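Local coordinates for putative acyl-CoA dehydrogenase (Burkholderia xenovorans, PDB 5JSC), which is a putative acyl-CoA dehydrogenase, a flavoprotein of the acyl-CoA dehydrogenase family that binds flavin-adenine dinucleotide and assembles from four copies of its chain, at residues 260-265 with 380-385; 312-317 with 339-344; 331-336 with 390-395. One frame throughout, in Å; residues are numbered along the deposited sequence.

Contact 1 of 3, residues 260-265 with 380-385; sequences IFRTSV and IYEGAT. With FAD (flavin-adenine dinucleotide), chain M.
Phe261 O lies beside the Glu382 carboxylate and takes two hydrogen bonds from its own helix. Ser264 OG donates to Phe261 O at 2.7 Å, in the carbonyl plane and on a lone pair. Val265 N is the second donor. Across the contact, Arg262 NE donates to the backbone carbonyl of Glu382, with NE to O at 2.8 Å. The N-H...O angle is 144°, and the donor stands 33° out of the carbonyl plane. The arginine chain is extended from CG to NE, and it slides past the Glu382 side chain in the opposite direction. The charged atoms are apart: Arg262 NE is 5.3 Å from Glu382 OE1.

The Glu382 carboxylate turns to the helix surface. OE1 lies against the peptide between Phe261 and Arg262, 3.2 Å from Phe261 C. Its approach to Arg262 N is badly angled and makes no hydrogen bond. OE2 packs close on a methyl, 3.2 Å from Val265 CG2. That same methyl lies in the plane of the Tyr381 ring, at its edge. The other Val265 methyl, CG1, meets Tyr381 CE1 at 3.9 Å, obliquely to the ring.

Tyr381 bridges the helix and the flavin. Ring atom CD2 comes to 3.6 Å from FAD C7, while CB rests by the same ring system near C9A. Ala384 CB touches the ribose at the adenine end, 3.4 Å from FAD O3B. Ile380, Tyr381 and Ala384 are all part of the FAD pocket.

This loop joins helix 367-376 to helix 385-405 in the helical C-terminal domain of the acyl-CoA dehydrogenase fold. Gly358 and Gln355 of the second subunit pack on Ile380 and Ala384. Within the chain, Arg95 of helix 88-101 touches both Val265 and Tyr381. Helix 250-286 packs against the loop, with Arg262 reaching Gln388 on helix 385-405.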
loop_
_atom_site.group_PDB
_atom_site.type_symbol
_atom_site.label_atom_id
_atom_site.label_comp_id
_atom_site.label_asym_id
_atom_site.label_seq_id
_atom_site.Cartn_x
_atom_site.Cartn_y
_atom_site.Cartn_z
ATOM N N ILE C 260 15.194 12.545 -22.478
ATOM C CA ILE C 260 14.260 12.365 -23.581
ATOM C C ILE C 260 13.517 11.048 -23.429
ATOM O O ILE C 260 12.281 10.997 -23.463
ATOM C CB ILE C 260 15.002 12.416 -24.928
ATOM C CG1 ILE C 260 15.764 13.732 -25.069
ATOM C CG2 ILE C 260 14.020 12.194 -26.086
ATOM C CD1 ILE C 260 16.607 13.790 -26.322
ATOM N N PHE C 261 14.249 9.956 -23.276
ATOM C CA PHE C 261 13.598 8.673 -23.467
ATOM C C PHE C 261 13.033 8.057 -22.192
ATOM O O PHE C 261 12.272 7.095 -22.295
ATOM C CB PHE C 261 14.559 7.730 -24.194
ATOM C CG PHE C 261 14.788 8.154 -25.621
ATOM C CD1 PHE C 261 13.827 7.897 -26.583
ATOM C CD2 PHE C 261 15.905 8.886 -25.978
ATOM C CE1 PHE C 261 13.994 8.318 -27.884
ATOM C CE2 PHE C 261 16.085 9.309 -27.289
ATOM C CZ PHE C 261 15.124 9.029 -28.240
ATOM N N ARG C 262 13.304 8.616 -21.006
ATOM C CA ARG C 262 12.633 8.095 -19.814
ATOM C C ARG C 262 11.116 8.209 -19.934
ATOM O O ARG C 262 10.390 7.303 -19.515
ATOM C CB ARG C 262 13.128 8.796 -18.545
ATOM C CG ARG C 262 14.382 8.150 -17.938
ATOM C CD ARG C 262 14.970 9.008 -16.831
ATOM N NE ARG C 262 16.214 8.437 -16.332
ATOM C CZ ARG C 262 17.064 9.077 -15.536
ATOM N NH1 ARG C 262 16.810 10.328 -15.165
ATOM N NH2 ARG C 262 18.169 8.470 -15.118
ATOM N N THR C 263 10.609 9.303 -20.516
ATOM C CA THR C 263 9.159 9.390 -20.687
ATOM C C THR C 263 8.651 8.307 -21.637
ATOM O O THR C 263 7.534 7.798 -21.466
ATOM C CB THR C 263 8.767 10.782 -21.191
ATOM O OG1 THR C 263 9.413 11.772 -20.381
ATOM C CG2 THR C 263 7.255 10.993 -21.101
ATOM N N SER C 264 9.470 7.918 -22.619
ATOM C CA SER C 264 9.080 6.837 -23.514
ATOM C C SER C 264 9.062 5.483 -22.807
ATOM O O SER C 264 8.274 4.617 -23.194
ATOM C CB SER C 264 10.005 6.809 -24.746
ATOM O OG SER C 264 11.190 6.056 -24.523
ATOM N N VAL C 265 9.908 5.277 -21.782
ATOM C CA VAL C 265 9.808 4.057 -20.977
ATOM C C VAL C 265 8.501 4.052 -20.208
ATOM O O VAL C 265 7.852 3.009 -20.058
ATOM C CB VAL C 265 10.999 3.924 -20.005
ATOM C CG1 VAL C 265 10.833 2.691 -19.086
ATOM C CG2 VAL C 265 12.296 3.827 -20.770
ATOM N N ILE C 380 13.738 -0.959 -13.668
ATOM C CA ILE C 380 15.174 -1.020 -13.423
ATOM C C ILE C 380 15.955 -0.241 -14.474
ATOM O O ILE C 380 16.804 0.598 -14.138
ATOM C CB ILE C 380 15.666 -2.485 -13.344
ATOM C CG1 ILE C 380 15.011 -3.185 -12.147
ATOM C CG2 ILE C 380 17.191 -2.546 -13.239
ATOM C CD1 ILE C 380 15.058 -4.696 -12.203
ATOM N N TYR C 381 15.653 -0.467 -15.758
ATOM C CA TYR C 381 16.465 0.192 -16.764
ATOM C C TYR C 381 15.998 1.635 -16.995
ATOM O O TYR C 381 14.916 2.047 -16.568
ATOM C CB TYR C 381 16.508 -0.634 -18.061
ATOM C CG TYR C 381 15.274 -0.824 -18.945
ATOM C CD1 TYR C 381 14.534 0.257 -19.416
ATOM C CD2 TYR C 381 14.930 -2.098 -19.413
ATOM C CE1 TYR C 381 13.450 0.069 -20.273
ATOM C CE2 TYR C 381 13.853 -2.288 -20.281
ATOM C CZ TYR C 381 13.121 -1.196 -20.709
ATOM O OH TYR C 381 12.063 -1.354 -21.582
ATOM N N GLU C 382 16.869 2.404 -17.665
ATOM C CA GLU C 382 16.784 3.867 -17.797
ATOM C C GLU C 382 16.639 4.544 -16.430
ATOM O O GLU C 382 16.044 5.616 -16.302
ATOM C CB GLU C 382 15.672 4.299 -18.778
ATOM C CG GLU C 382 15.963 3.924 -20.268
ATOM C CD GLU C 382 15.372 4.892 -21.299
ATOM O OE1 GLU C 382 15.285 6.108 -21.016
ATOM O OE2 GLU C 382 14.994 4.431 -22.408
ATOM N N GLY C 383 17.231 3.938 -15.398
ATOM C CA GLY C 383 17.205 4.497 -14.057
ATOM C C GLY C 383 16.179 3.814 -13.170
ATOM O O GLY C 383 14.978 3.905 -13.437
ATOM N N ALA C 384 16.632 3.133 -12.116
ATOM C CA ALA C 384 15.715 2.365 -11.286
ATOM C C ALA C 384 14.720 3.286 -10.581
ATOM O O ALA C 384 14.961 4.482 -10.390
ATOM C CB ALA C 384 16.494 1.543 -10.260
ATOM N N THR C 385 13.577 2.710 -10.196
ATOM C CA THR C 385 12.557 3.481 -9.486
ATOM C C THR C 385 13.138 4.363 -8.392
ATOM O O THR C 385 12.798 5.546 -8.277
ATOM C CB THR C 385 11.533 2.527 -8.881
ATOM O OG1 THR C 385 10.836 1.883 -9.943
ATOM C CG2 THR C 385 10.539 3.283 -7.986
HETATM P PA FAD M . 22.748 -0.999 -9.031
HETATM O O1A FAD M . 23.314 0.279 -9.523
HETATM O O2A FAD M . 23.685 -1.926 -8.253
HETATM O O5B FAD M . 21.470 -0.658 -8.151
HETATM C C5B FAD M . 20.785 -1.717 -7.454
HETATM C C4B FAD M . 19.544 -1.096 -6.870
HETATM O O4B FAD M . 19.929 -0.114 -5.891
HETATM C C3B FAD M . 18.696 -0.293 -7.847
HETATM O O3B FAD M . 17.872 -1.112 -8.681
HETATM C C2B FAD M . 17.902 0.613 -6.903
HETATM O O2B FAD M . 16.766 -0.087 -6.393
HETATM C C1B FAD M . 18.909 0.856 -5.764
HETATM N N9A FAD M . 19.542 2.169 -5.756
HETATM C C8A FAD M . 20.302 2.732 -6.748
HETATM N N7A FAD M . 20.821 3.892 -6.431
HETATM C C5A FAD M . 20.369 4.113 -5.136
HETATM C C6A FAD M . 20.580 5.164 -4.225
HETATM N N6A FAD M . 21.313 6.249 -4.497
HETATM N N1A FAD M . 19.994 5.072 -3.010
HETATM C C2A FAD M . 19.238 3.999 -2.741
HETATM N N3A FAD M . 18.969 2.946 -3.521
HETATM C C4A FAD M . 19.573 3.063 -4.712
HETATM N N1 FAD M . 22.212 -0.095 -19.542
HETATM C C2 FAD M . 22.809 0.536 -20.601
HETATM O O2 FAD M . 23.814 1.254 -20.458
HETATM N N3 FAD M . 22.299 0.369 -21.861
HETATM C C4 FAD M . 21.201 -0.399 -22.193
HETATM O O4 FAD M . 20.880 -0.552 -23.369
HETATM C C4X FAD M . 20.559 -1.034 -21.079
HETATM N N5 FAD M . 19.554 -1.829 -21.320
HETATM C C5X FAD M . 19.066 -2.597 -20.274
HETATM C C6 FAD M . 18.100 -3.563 -20.549
HETATM C C7 FAD M . 17.652 -4.431 -19.561
HETATM C C7M FAD M . 16.640 -5.492 -19.913
HETATM C C8 FAD M . 18.164 -4.316 -18.254
HETATM C C8M FAD M . 17.708 -5.241 -17.153
HETATM C C9 FAD M . 19.114 -3.339 -17.974
HETATM C C9A FAD M . 19.574 -2.485 -18.972
HETATM N N10 FAD M . 20.609 -1.553 -18.741
HETATM C C10 FAD M . 21.145 -0.834 -19.782
HETATM C "C1'" FAD M . 21.214 -1.474 -17.405
HETATM C "C2'" FAD M . 20.374 -0.682 -16.407
HETATM O "O2'" FAD M . 20.384 0.708 -16.724
HETATM C "C3'" FAD M . 20.939 -0.888 -15.002
HETATM O "O3'" FAD M . 20.676 -2.245 -14.677
HETATM C "C4'" FAD M . 20.324 0.027 -13.945
HETATM O "O4'" FAD M . 20.795 1.361 -14.150
HETATM C "C5'" FAD M . 20.652 -0.433 -12.539
HETATM O "O5'" FAD M . 22.087 -0.513 -12.423
HETATM P P FAD M . 22.677 -1.869 -11.751
HETATM O O1P FAD M . 22.111 -3.082 -12.406
HETATM O O2P FAD M . 24.173 -1.787 -11.739
HETATM O O3P FAD M . 22.145 -1.825 -10.249
#

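Contact 2 of 3, residues 312-317 with 339-344; sequences DSSALL and KWHASE. With SO4 (sulfate ion), chain P.
Leu317 CD1 lies over one face of the His341 imidazole, 3.8 Å from the ring centroid in a CH-pi contact. It is displaced toward the rim, so its nearest ring atom is CG, at 3.5 Å. The two side chains cross at about a right angle. The ring contacts given here belong to one of two modelled conformers of His341.

At the ring edge, His341 ND1 donates to Ser314 OG at 3.0 Å. OG is only 3° out of the ring plane. His341 CG is anti to its backbone N (chi1 -173°), which sets CG toward the facing helix. The Ser314 hydroxyl has a second partner, Thr310 O, one turn back on its own helix. Beside it the backbones come closest. Ser314 CB and Ala342 CB meet at 3.9 Å, and small residues on both sides allow this.

The helices are 298-325 and 332-356, joined by a short loop into an antiparallel hairpin. This is part of the helical bundle of the acyl-CoA dehydrogenase C-terminal domain. The two segments pass 8.8 Å apart, axis to axis, at 150° between their directions.

The sulfate side is less closely packed between the two segments; His341 as a whole is partly exposed. His341 NE2 makes a weak bond to sulfate O2 at 3.3 Å. The ion is probably from the crystallisation liquor. Ser313 OG bonds to Leu309 O and Thr310 O of its own helix. Its very short approach to the sulfate is doubtful, since Ser313 too has two conformers. Thr310 OG1 of the same chain and His341 NE2 of the third subunit bind the same sulfate, which places it at a subunit boundary.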
loop_
_atom_site.group_PDB
_atom_site.type_symbol
_atom_site.label_atom_id
_atom_site.label_comp_id
_atom_site.label_asym_id
_atom_site.label_seq_id
_atom_site.Cartn_x
_atom_site.Cartn_y
_atom_site.Cartn_z
ATOM N N ASP C 312 -4.991 5.631 -16.030
ATOM C CA ASP C 312 -5.258 7.028 -16.382
ATOM C C ASP C 312 -4.265 7.969 -15.715
ATOM O O ASP C 312 -3.798 8.925 -16.343
ATOM C CB ASP C 312 -6.696 7.414 -16.028
ATOM C CG ASP C 312 -7.675 7.054 -17.126
ATOM O OD1 ASP C 312 -7.298 6.262 -18.027
ATOM O OD2 ASP C 312 -8.821 7.555 -17.090
ATOM N N SER C 313 -3.909 7.721 -14.452
ATOM C CA SER C 313 -2.916 8.589 -13.830
ATOM C C SER C 313 -1.564 8.434 -14.517
ATOM O O SER C 313 -0.865 9.432 -14.733
ATOM C CB SER C 313 -2.820 8.322 -12.324
ATOM O OG SER C 313 -2.535 6.973 -12.038
ATOM N N SER C 314 -1.197 7.205 -14.903
ATOM C CA SER C 314 0.044 7.002 -15.648
ATOM C C SER C 314 0.003 7.739 -16.978
ATOM O O SER C 314 0.949 8.448 -17.339
ATOM C CB SER C 314 0.295 5.515 -15.883
ATOM O OG SER C 314 0.521 4.839 -14.659
ATOM N N ALA C 315 -1.093 7.582 -17.723
ATOM C CA ALA C 315 -1.179 8.210 -19.035
ATOM C C ALA C 315 -1.110 9.729 -18.931
ATOM O O ALA C 315 -0.432 10.381 -19.737
ATOM C CB ALA C 315 -2.466 7.775 -19.737
ATOM N N LEU C 316 -1.811 10.311 -17.954
ATOM C CA LEU C 316 -1.752 11.757 -17.760
ATOM C C LEU C 316 -0.334 12.213 -17.439
ATOM O O LEU C 316 0.135 13.223 -17.980
ATOM C CB LEU C 316 -2.730 12.178 -16.663
ATOM C CG LEU C 316 -4.205 12.142 -17.117
ATOM C CD1 LEU C 316 -5.171 12.071 -15.920
ATOM C CD2 LEU C 316 -4.523 13.361 -18.002
ATOM N N LEU C 317 0.377 11.471 -16.575
ATOM C CA LEU C 317 1.763 11.833 -16.270
ATOM C C LEU C 317 2.675 11.681 -17.483
ATOM O O LEU C 317 3.561 12.522 -17.701
ATOM C CB LEU C 317 2.282 10.993 -15.108
ATOM C CG LEU C 317 1.678 11.316 -13.746
ATOM C CD1 LEU C 317 2.028 10.188 -12.781
ATOM C CD2 LEU C 317 2.212 12.631 -13.218
ATOM N N LYS C 339 8.095 8.043 -15.452
ATOM C CA LYS C 339 8.752 6.744 -15.559
ATOM C C LYS C 339 8.524 5.924 -14.295
ATOM O O LYS C 339 8.174 4.741 -14.357
ATOM C CB LYS C 339 10.249 6.957 -15.833
ATOM C CG LYS C 339 11.014 5.732 -16.350
ATOM C CD LYS C 339 11.543 4.853 -15.231
ATOM C CE LYS C 339 12.351 3.683 -15.777
ATOM N NZ LYS C 339 12.888 2.800 -14.681
ATOM N N TRP C 340 8.715 6.553 -13.140
ATOM C CA TRP C 340 8.449 5.922 -11.851
ATOM C C TRP C 340 7.012 5.422 -11.762
ATOM O O TRP C 340 6.761 4.228 -11.537
ATOM C CB TRP C 340 8.765 6.953 -10.762
ATOM C CG TRP C 340 8.262 6.723 -9.363
ATOM C CD1 TRP C 340 7.788 5.567 -8.807
ATOM C CD2 TRP C 340 8.213 7.713 -8.337
ATOM N NE1 TRP C 340 7.437 5.791 -7.488
ATOM C CE2 TRP C 340 7.697 7.103 -7.184
ATOM C CE3 TRP C 340 8.563 9.072 -8.285
ATOM C CZ2 TRP C 340 7.499 7.806 -6.000
ATOM C CZ3 TRP C 340 8.363 9.765 -7.106
ATOM C CH2 TRP C 340 7.847 9.129 -5.977
ATOM N N HIS C 341 6.042 6.321 -11.935
ATOM C CA HIS C 341 4.642 5.967 -11.701
ATOM C C HIS C 341 4.151 4.933 -12.707
ATOM O O HIS C 341 3.453 3.972 -12.351
ATOM C CB HIS C 341 3.782 7.230 -11.777
ATOM C CG HIS C 341 2.350 7.023 -11.401
ATOM N ND1 HIS C 341 1.436 6.410 -12.233
ATOM C CD2 HIS C 341 1.665 7.390 -10.293
ATOM C CE1 HIS C 341 0.258 6.380 -11.637
ATOM N NE2 HIS C 341 0.368 6.974 -10.461
ATOM N N ALA C 342 4.476 5.129 -13.982
ATOM C CA ALA C 342 3.921 4.225 -14.986
ATOM C C ALA C 342 4.527 2.830 -14.877
ATOM O O ALA C 342 3.832 1.836 -15.096
ATOM C CB ALA C 342 4.121 4.807 -16.387
ATOM N N SER C 343 5.820 2.724 -14.551
ATOM C CA SER C 343 6.421 1.393 -14.462
ATOM C C SER C 343 5.961 0.671 -13.203
ATOM O O SER C 343 5.610 -0.518 -13.256
ATOM C CB SER C 343 7.951 1.485 -14.506
ATOM O OG SER C 343 8.464 2.242 -13.419
ATOM N N GLU C 344 5.937 1.373 -12.064
ATOM C CA GLU C 344 5.442 0.748 -10.840
ATOM C C GLU C 344 3.963 0.432 -10.952
ATOM O O GLU C 344 3.508 -0.627 -10.499
ATOM C CB GLU C 344 5.691 1.648 -9.631
ATOM C CG GLU C 344 7.160 1.824 -9.260
ATOM C CD GLU C 344 7.791 0.560 -8.697
ATOM O OE1 GLU C 344 8.995 0.342 -8.941
ATOM O OE2 GLU C 344 7.087 -0.216 -8.002
HETATM S S SO4 P . -2.804 5.461 -8.773
HETATM O O1 SO4 P . -3.460 6.110 -9.910
HETATM O O2 SO4 P . -1.912 6.418 -8.120
HETATM O O3 SO4 P . -2.018 4.313 -9.249
HETATM O O4 SO4 P . -3.837 5.047 -7.821
#

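Contact 3 of 3, residues 331-336 with 390-395; sequences VTREAA and LIVGRD. With FAD (flavin-adenine dinucleotide), chain M.
Arg333 and Asp395 form a salt bridge through one carboxylate oxygen. Arg333 NE donates to Asp395 OD2, which accepts with its anti lone pair, away from the other oxygen. The modelled NE to OD2 distance is 2.5 Å, and so short a length is doubtful. Arg333 NH2 adds a weak bond to the same OD2 at 2.9 Å. The guanidinium and carboxylate planes are 77° apart, so this is not the flat, two-oxygen pairing. A bend at chi3 (-75°) swings NE to the aspartate.

The bridge ties together two helices of the C-terminal helical bundle of the acyl-CoA dehydrogenase fold, 332-356 and 385-405. They pack roughly antiparallel, with 142° between the directions of the two segments and 9.0 Å between their axes.

Beyond the bridge the contact is apolar. Ala336 CB faces Val392 CG2 at 3.9 Å and Ile391 CG2 at 4.0 Å. Val392 also leans on the backbone of Arg333. Thr332 keeps its hydroxyl for Asp259 on helix 250-286. Ala305 of the third subunit packs on Val392. On the partly exposed side, the Thr332 methyl CG2 meets Ile391 CG2 at 4.0 Å.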
loop_
_atom_site.group_PDB
_atom_site.type_symbol
_atom_site.label_atom_id
_atom_site.label_comp_id
_atom_site.label_asym_id
_atom_site.label_seq_id
_atom_site.Cartn_x
_atom_site.Cartn_y
_atom_site.Cartn_z
ATOM N N VAL C 331 12.489 18.503 -18.663
ATOM C CA VAL C 331 11.519 17.661 -17.970
ATOM C C VAL C 331 12.198 16.652 -17.048
ATOM O O VAL C 331 11.667 15.559 -16.831
ATOM C CB VAL C 331 10.589 16.932 -18.962
ATOM C CG1 VAL C 331 9.655 17.914 -19.645
ATOM C CG2 VAL C 331 11.391 16.122 -19.989
ATOM N N THR C 332 13.355 17.002 -16.470
ATOM C CA THR C 332 14.026 16.050 -15.581
ATOM C C THR C 332 13.080 15.547 -14.490
ATOM O O THR C 332 12.989 14.333 -14.240
ATOM C CB THR C 332 15.281 16.682 -14.967
ATOM O OG1 THR C 332 16.146 17.147 -16.013
ATOM C CG2 THR C 332 16.041 15.650 -14.128
ATOM N N ARG C 333 12.329 16.457 -13.859
ATOM C CA ARG C 333 11.403 16.045 -12.799
ATOM C C ARG C 333 10.206 15.289 -13.363
ATOM O O ARG C 333 9.839 14.215 -12.863
ATOM C CB ARG C 333 10.915 17.259 -11.999
ATOM C CG ARG C 333 9.994 16.864 -10.821
ATOM C CD ARG C 333 9.127 18.007 -10.266
ATOM N NE ARG C 333 9.884 18.965 -9.462
ATOM C CZ ARG C 333 9.333 19.926 -8.724
ATOM N NH1 ARG C 333 8.013 20.064 -8.672
ATOM N NH2 ARG C 333 10.104 20.757 -8.041
ATOM N N GLU C 334 9.569 15.852 -14.392
ATOM C CA GLU C 334 8.310 15.301 -14.880
ATOM C C GLU C 334 8.513 13.966 -15.578
ATOM O O GLU C 334 7.649 13.081 -15.476
ATOM C CB GLU C 334 7.644 16.313 -15.816
ATOM C CG GLU C 334 7.227 17.612 -15.122
ATOM C CD GLU C 334 8.351 18.645 -14.971
ATOM O OE1 GLU C 334 9.504 18.377 -15.387
ATOM O OE2 GLU C 334 8.071 19.744 -14.443
ATOM N N ALA C 335 9.645 13.799 -16.277
ATOM C CA ALA C 335 9.971 12.508 -16.878
ATOM C C ALA C 335 10.246 11.461 -15.811
ATOM O O ALA C 335 9.820 10.308 -15.945
ATOM C CB ALA C 335 11.182 12.641 -17.811
ATOM N N ALA C 336 10.975 11.838 -14.755
ATOM C CA ALA C 336 11.225 10.906 -13.661
ATOM C C ALA C 336 9.918 10.471 -13.012
ATOM O O ALA C 336 9.716 9.277 -12.739
ATOM C CB ALA C 336 12.149 11.548 -12.620
ATOM N N LEU C 390 14.515 9.749 -5.899
ATOM C CA LEU C 390 15.466 10.699 -5.344
ATOM C C LEU C 390 15.634 11.918 -6.242
ATOM O O LEU C 390 15.825 13.028 -5.735
ATOM C CB LEU C 390 16.804 10.007 -5.101
ATOM C CG LEU C 390 16.768 8.882 -4.067
ATOM C CD1 LEU C 390 18.072 8.090 -4.112
ATOM C CD2 LEU C 390 16.515 9.449 -2.673
ATOM N N ILE C 391 15.557 11.741 -7.565
ATOM C CA ILE C 391 15.574 12.896 -8.465
ATOM C C ILE C 391 14.430 13.841 -8.123
ATOM O O ILE C 391 14.615 15.060 -7.997
ATOM C CB ILE C 391 15.497 12.443 -9.936
ATOM C CG1 ILE C 391 16.807 11.789 -10.378
ATOM C CG2 ILE C 391 15.139 13.626 -10.856
ATOM C CD1 ILE C 391 16.688 11.040 -11.694
ATOM N N VAL C 392 13.226 13.290 -7.967
ATOM C CA VAL C 392 12.067 14.129 -7.686
ATOM C C VAL C 392 12.205 14.796 -6.321
ATOM O O VAL C 392 11.975 16.004 -6.179
ATOM C CB VAL C 392 10.777 13.299 -7.782
ATOM C CG1 VAL C 392 9.585 14.126 -7.320
ATOM C CG2 VAL C 392 10.570 12.796 -9.224
ATOM N N GLY C 393 12.581 14.021 -5.296
ATOM C CA GLY C 393 12.675 14.582 -3.955
ATOM C C GLY C 393 13.732 15.666 -3.846
ATOM O O GLY C 393 13.499 16.715 -3.239
ATOM N N ARG C 394 14.905 15.431 -4.439
ATOM C CA ARG C 394 15.939 16.463 -4.443
ATOM C C ARG C 394 15.471 17.710 -5.182
ATOM O O ARG C 394 15.793 18.834 -4.782
ATOM C CB ARG C 394 17.223 15.928 -5.073
ATOM C CG ARG C 394 18.033 15.020 -4.174
ATOM C CD ARG C 394 19.452 14.855 -4.727
ATOM N NE ARG C 394 19.449 14.259 -6.065
ATOM C CZ ARG C 394 19.586 12.956 -6.308
ATOM N NH1 ARG C 394 19.755 12.103 -5.307
ATOM N NH2 ARG C 394 19.564 12.506 -7.556
ATOM N N ASP C 395 14.712 17.533 -6.271
ATOM C CA ASP C 395 14.278 18.693 -7.044
ATOM C C ASP C 395 13.276 19.535 -6.265
ATOM O O ASP C 395 13.280 20.766 -6.372
ATOM C CB ASP C 395 13.686 18.243 -8.381
ATOM C CG ASP C 395 13.455 19.396 -9.326
ATOM O OD1 ASP C 395 14.454 20.013 -9.750
ATOM O OD2 ASP C 395 12.287 19.691 -9.642
HETATM P PA FAD M . 22.748 -0.999 -9.031
HETATM O O1A FAD M . 23.314 0.279 -9.523
HETATM O O2A FAD M . 23.685 -1.926 -8.253
HETATM O O5B FAD M . 21.470 -0.658 -8.151
HETATM C C5B FAD M . 20.785 -1.717 -7.454
HETATM C C4B FAD M . 19.544 -1.096 -6.870
HETATM O O4B FAD M . 19.929 -0.114 -5.891
HETATM C C3B FAD M . 18.696 -0.293 -7.847
HETATM O O3B FAD M . 17.872 -1.112 -8.681
HETATM C C2B FAD M . 17.902 0.613 -6.903
HETATM O O2B FAD M . 16.766 -0.087 -6.393
HETATM C C1B FAD M . 18.909 0.856 -5.764
HETATM N N9A FAD M . 19.542 2.169 -5.756
HETATM C C8A FAD M . 20.302 2.732 -6.748
HETATM N N7A FAD M . 20.821 3.892 -6.431
HETATM C C5A FAD M . 20.369 4.113 -5.136
HETATM C C6A FAD M . 20.580 5.164 -4.225
HETATM N N6A FAD M . 21.313 6.249 -4.497
HETATM N N1A FAD M . 19.994 5.072 -3.010
HETATM C C2A FAD M . 19.238 3.999 -2.741
HETATM N N3A FAD M . 18.969 2.946 -3.521
HETATM C C4A FAD M . 19.573 3.063 -4.712
HETATM N N1 FAD M . 22.212 -0.095 -19.542
HETATM C C2 FAD M . 22.809 0.536 -20.601
HETATM O O2 FAD M . 23.814 1.254 -20.458
HETATM N N3 FAD M . 22.299 0.369 -21.861
HETATM C C4 FAD M . 21.201 -0.399 -22.193
HETATM O O4 FAD M . 20.880 -0.552 -23.369
HETATM C C4X FAD M . 20.559 -1.034 -21.079
HETATM N N5 FAD M . 19.554 -1.829 -21.320
HETATM C C5X FAD M . 19.066 -2.597 -20.274
HETATM C C6 FAD M . 18.100 -3.563 -20.549
HETATM C C7 FAD M . 17.652 -4.431 -19.561
HETATM C C7M FAD M . 16.640 -5.492 -19.913
HETATM C C8 FAD M . 18.164 -4.316 -18.254
HETATM C C8M FAD M . 17.708 -5.241 -17.153
HETATM C C9 FAD M . 19.114 -3.339 -17.974
HETATM C C9A FAD M . 19.574 -2.485 -18.972
HETATM N N10 FAD M . 20.609 -1.553 -18.741
HETATM C C10 FAD M . 21.145 -0.834 -19.782
HETATM C "C1'" FAD M . 21.214 -1.474 -17.405
HETATM C "C2'" FAD M . 20.374 -0.682 -16.407
HETATM O "O2'" FAD M . 20.384 0.708 -16.724
HETATM C "C3'" FAD M . 20.939 -0.888 -15.002
HETATM O "O3'" FAD M . 20.676 -2.245 -14.677
HETATM C "C4'" FAD M . 20.324 0.027 -13.945
HETATM O "O4'" FAD M . 20.795 1.361 -14.150
HETATM C "C5'" FAD M . 20.652 -0.433 -12.539
HETATM O "O5'" FAD M . 22.087 -0.513 -12.423
HETATM P P FAD M . 22.677 -1.869 -11.751
HETATM O O1P FAD M . 22.111 -3.082 -12.406
HETATM O O2P FAD M . 24.173 -1.787 -11.739
HETATM O O3P FAD M . 22.145 -1.825 -10.249
#

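The three contacts join four helices and one loop of the C-terminal domain. Contact 1 lies about 12 Å, centre to centre, from both others, and contacts 2 and 3 are about 14 Å apart. Helix 332-356 serves both contact 2 and contact 3. Its Lys339 NZ also reaches into contact 1, 2.7 Å from Gly383 O, and Glu344 OE1 lies 2.6 Å from Thr385 OG1; both are probable hydrogen bonds. Contact 3 meets contact 1 where Ile391 CD1 packs 3.5 Å from Arg262 NH1. Contacts 1 and 3 both touch FAD: contact 1 at the flavin ring and ribose, contact 3 at the adenine, with Leu390 CD1 3.7 Å from FAD N1A. Contacts 2 and 3 both adjoin the third subunit.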